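Local coordinates for protein CsuC (Acinetobacter baumannii, PDB 6FJY) that is the chaperone of the archaic chaperone-usher Csu pilus and binds the tip adhesin CsuE before assembly, probably as it does other pilus subunits, at residues I35-W40 with Q86-I91. Residues are numbered along the deposited sequence; the frame is centred on the assembly and turned at random.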
loop_
_atom_site.group_PDB
_atom_site.type_symbol
_atom_site.label_atom_id
_atom_site.label_comp_id
_atom_site.label_asym_id
_atom_site.label_seq_id
_atom_site.Cartn_x
_atom_site.Cartn_y
_atom_site.Cartn_z
ATOM N N ILE A 35 -11.065 -12.076 -5.912
ATOM C CA ILE A 35 -9.640 -11.786 -5.993
ATOM C C ILE A 35 -9.006 -12.757 -6.976
ATOM O O ILE A 35 -9.187 -13.970 -6.852
ATOM C CB ILE A 35 -8.963 -11.897 -4.617
ATOM C CG1 ILE A 35 -9.650 -10.969 -3.611
ATOM C CG2 ILE A 35 -7.519 -11.511 -4.712
ATOM C CD1 ILE A 35 -10.736 -11.651 -2.787
ATOM N N ARG A 36 -8.289 -12.230 -7.963
ATOM C CA ARG A 36 -7.501 -13.040 -8.886
ATOM C C ARG A 36 -6.121 -12.414 -9.058
ATOM O O ARG A 36 -5.943 -11.211 -8.873
ATOM C CB ARG A 36 -8.185 -13.172 -10.250
ATOM C CG ARG A 36 -9.424 -14.072 -10.245
ATOM C CD ARG A 36 -10.170 -13.988 -11.558
ATOM N NE ARG A 36 -10.756 -12.667 -11.766
ATOM C CZ ARG A 36 -11.357 -12.285 -12.888
ATOM N NH1 ARG A 36 -11.442 -13.121 -13.916
ATOM N NH2 ARG A 36 -11.865 -11.064 -12.989
ATOM N N VAL A 37 -5.126 -13.237 -9.387
ATOM C CA VAL A 37 -3.780 -12.729 -9.630
ATOM C C VAL A 37 -3.318 -13.239 -10.989
ATOM O O VAL A 37 -3.286 -14.448 -11.230
ATOM C CB VAL A 37 -2.783 -13.121 -8.525
ATOM C CG1 VAL A 37 -1.391 -12.545 -8.826
ATOM C CG2 VAL A 37 -3.270 -12.626 -7.186
ATOM N N PHE A 38 -2.937 -12.319 -11.856
ATOM C CA PHE A 38 -2.511 -12.621 -13.209
ATOM C C PHE A 38 -1.031 -12.315 -13.362
ATOM O O PHE A 38 -0.501 -11.400 -12.732
ATOM C CB PHE A 38 -3.312 -11.806 -14.231
ATOM C CG PHE A 38 -4.770 -12.170 -14.288
ATOM C CD1 PHE A 38 -5.215 -13.172 -15.138
ATOM C CD2 PHE A 38 -5.695 -11.530 -13.476
ATOM C CE1 PHE A 38 -6.552 -13.508 -15.190
ATOM C CE2 PHE A 38 -7.034 -11.863 -13.529
ATOM C CZ PHE A 38 -7.462 -12.853 -14.380
ATOM N N LYS A 39 -0.369 -13.108 -14.197
ATOM C CA LYS A 39 1.002 -12.819 -14.565
ATOM C C LYS A 39 0.996 -11.721 -15.616
ATOM O O LYS A 39 0.118 -11.673 -16.483
ATOM C CB LYS A 39 1.702 -14.066 -15.085
ATOM C CG LYS A 39 3.217 -14.010 -14.986
ATOM C CD LYS A 39 3.818 -15.408 -15.078
ATOM C CE LYS A 39 5.326 -15.397 -14.833
ATOM N NZ LYS A 39 5.905 -16.781 -14.875
ATOM N N TRP A 40 1.953 -10.808 -15.494
ATOM C CA TRP A 40 2.003 -9.576 -16.264
ATOM C C TRP A 40 3.308 -9.542 -17.046
ATOM O O TRP A 40 4.389 -9.597 -16.454
ATOM C CB TRP A 40 1.886 -8.385 -15.316
ATOM C CG TRP A 40 1.977 -7.030 -15.922
ATOM C CD1 TRP A 40 1.839 -6.691 -17.226
ATOM C CD2 TRP A 40 2.240 -5.809 -15.210
ATOM N NE1 TRP A 40 1.999 -5.329 -17.379
ATOM C CE2 TRP A 40 2.243 -4.768 -16.154
ATOM C CE3 TRP A 40 2.464 -5.505 -13.865
ATOM C CZ2 TRP A 40 2.472 -3.441 -15.805
ATOM C CZ3 TRP A 40 2.701 -4.187 -13.515
ATOM C CH2 TRP A 40 2.700 -3.167 -14.490
ATOM N N GLN A 86 9.570 -10.722 -10.825
ATOM C CA GLN A 86 8.370 -11.202 -11.505
ATOM C C GLN A 86 7.215 -10.230 -11.283
ATOM O O GLN A 86 6.974 -9.775 -10.156
ATOM C CB GLN A 86 7.955 -12.588 -11.012
ATOM C CG GLN A 86 9.004 -13.659 -11.141
ATOM C CD GLN A 86 9.267 -14.078 -12.578
ATOM O OE1 GLN A 86 8.549 -13.691 -13.500
ATOM N NE2 GLN A 86 10.307 -14.875 -12.768
ATOM N N SER A 87 6.510 -9.921 -12.363
ATOM C CA SER A 87 5.447 -8.934 -12.368
ATOM C C SER A 87 4.098 -9.632 -12.435
ATOM O O SER A 87 3.944 -10.643 -13.122
ATOM C CB SER A 87 5.611 -7.988 -13.553
ATOM O OG SER A 87 6.917 -7.438 -13.556
ATOM N N TYR A 88 3.125 -9.096 -11.708
ATOM C CA TYR A 88 1.785 -9.652 -11.666
ATOM C C TYR A 88 0.798 -8.499 -11.544
ATOM O O TYR A 88 1.166 -7.382 -11.170
ATOM C CB TYR A 88 1.603 -10.597 -10.476
ATOM C CG TYR A 88 2.586 -11.723 -10.388
ATOM C CD1 TYR A 88 3.818 -11.537 -9.762
ATOM C CD2 TYR A 88 2.281 -12.984 -10.880
ATOM C CE1 TYR A 88 4.726 -12.561 -9.653
ATOM C CE2 TYR A 88 3.189 -14.023 -10.768
ATOM C CZ TYR A 88 4.414 -13.800 -10.159
ATOM O OH TYR A 88 5.319 -14.820 -10.055
ATOM N N ARG A 89 -0.477 -8.781 -11.803
ATOM C CA ARG A 89 -1.547 -7.820 -11.545
ATOM C C ARG A 89 -2.500 -8.476 -10.569
ATOM O O ARG A 89 -2.981 -9.586 -10.827
ATOM C CB ARG A 89 -2.312 -7.427 -12.810
ATOM C CG ARG A 89 -1.484 -6.740 -13.908
ATOM C CD ARG A 89 -0.910 -5.381 -13.552
ATOM N NE ARG A 89 -1.917 -4.379 -13.257
ATOM C CZ ARG A 89 -1.665 -3.079 -13.183
ATOM N NH1 ARG A 89 -0.439 -2.616 -13.394
ATOM N NH2 ARG A 89 -2.640 -2.239 -12.884
ATOM N N LEU A 90 -2.731 -7.815 -9.437
ATOM C CA LEU A 90 -3.778 -8.202 -8.504
ATOM C C LEU A 90 -5.079 -7.550 -8.961
ATOM O O LEU A 90 -5.124 -6.329 -9.157
ATOM C CB LEU A 90 -3.415 -7.759 -7.090
ATOM C CG LEU A 90 -4.520 -7.829 -6.040
ATOM C CD1 LEU A 90 -5.021 -9.232 -5.890
ATOM C CD2 LEU A 90 -4.053 -7.267 -4.709
ATOM N N ILE A 91 -6.122 -8.362 -9.163
ATOM C CA ILE A 91 -7.419 -7.875 -9.627
ATOM C C ILE A 91 -8.471 -8.233 -8.584
ATOM O O ILE A 91 -8.786 -9.416 -8.383
ATOM C CB ILE A 91 -7.813 -8.450 -10.992
ATOM C CG1 ILE A 91 -6.760 -8.157 -12.059
ATOM C CG2 ILE A 91 -9.144 -7.842 -11.418
ATOM C CD1 ILE A 91 -6.610 -6.706 -12.367
HETATM O O HOH W 1 -11.223 -10.969 -9.808
#
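Ser87 opens the pairing of strand 86-91 with the antiparallel strand 35-40: its O takes the Trp40 N-H at 3.1 Å, the donor 47° out of the carbonyl plane, so it misses the lone-pair direction. Tyr88, opposite Lys39 in a non-hydrogen-bonded pair, meets Val37 CG1 with its CB at 3.9 Å, and its hydroxyl bonds Glu54, which also salt-bridges Lys39. Arg89 and Phe38 exchange two backbone hydrogen bonds, Phe38 N to Arg89 O being nearly straight (174°). Bends at chi2 and chi3 fold the Arg89 side chain over one face of the Trp40 indole, with CD 3.7 Å from the six-ring centroid in a CH-pi contact. The guanidinium follows as a cation-pi partner but stands almost upright on the ring, the planes 85° apart, so NH1 dips to 3.4 Å from Trp40 CH2. Arg89 NH2 is hydrogen-bonded to Ser117 OG and forms a salt bridge with the backbone of the other protein chain. Leu90 turns CD1 alongside Ile35 CG2, 3.6 Å away, on the face shared with Val37 and Tyr88. Ile91 closes a second doubly bonded pair with Arg36, crosses Phe38 CD2 with CG1, and has its O linked through a water to Arg36 NE. Flanked by strands 48-50 and 55-64 beyond strand 35-40 and by strand 109-123 beyond strand 86-91, the pair belongs to the Ig-like N-terminal domain of PapD-type pilus chaperones, with Arg89 reaching the bound partner chain.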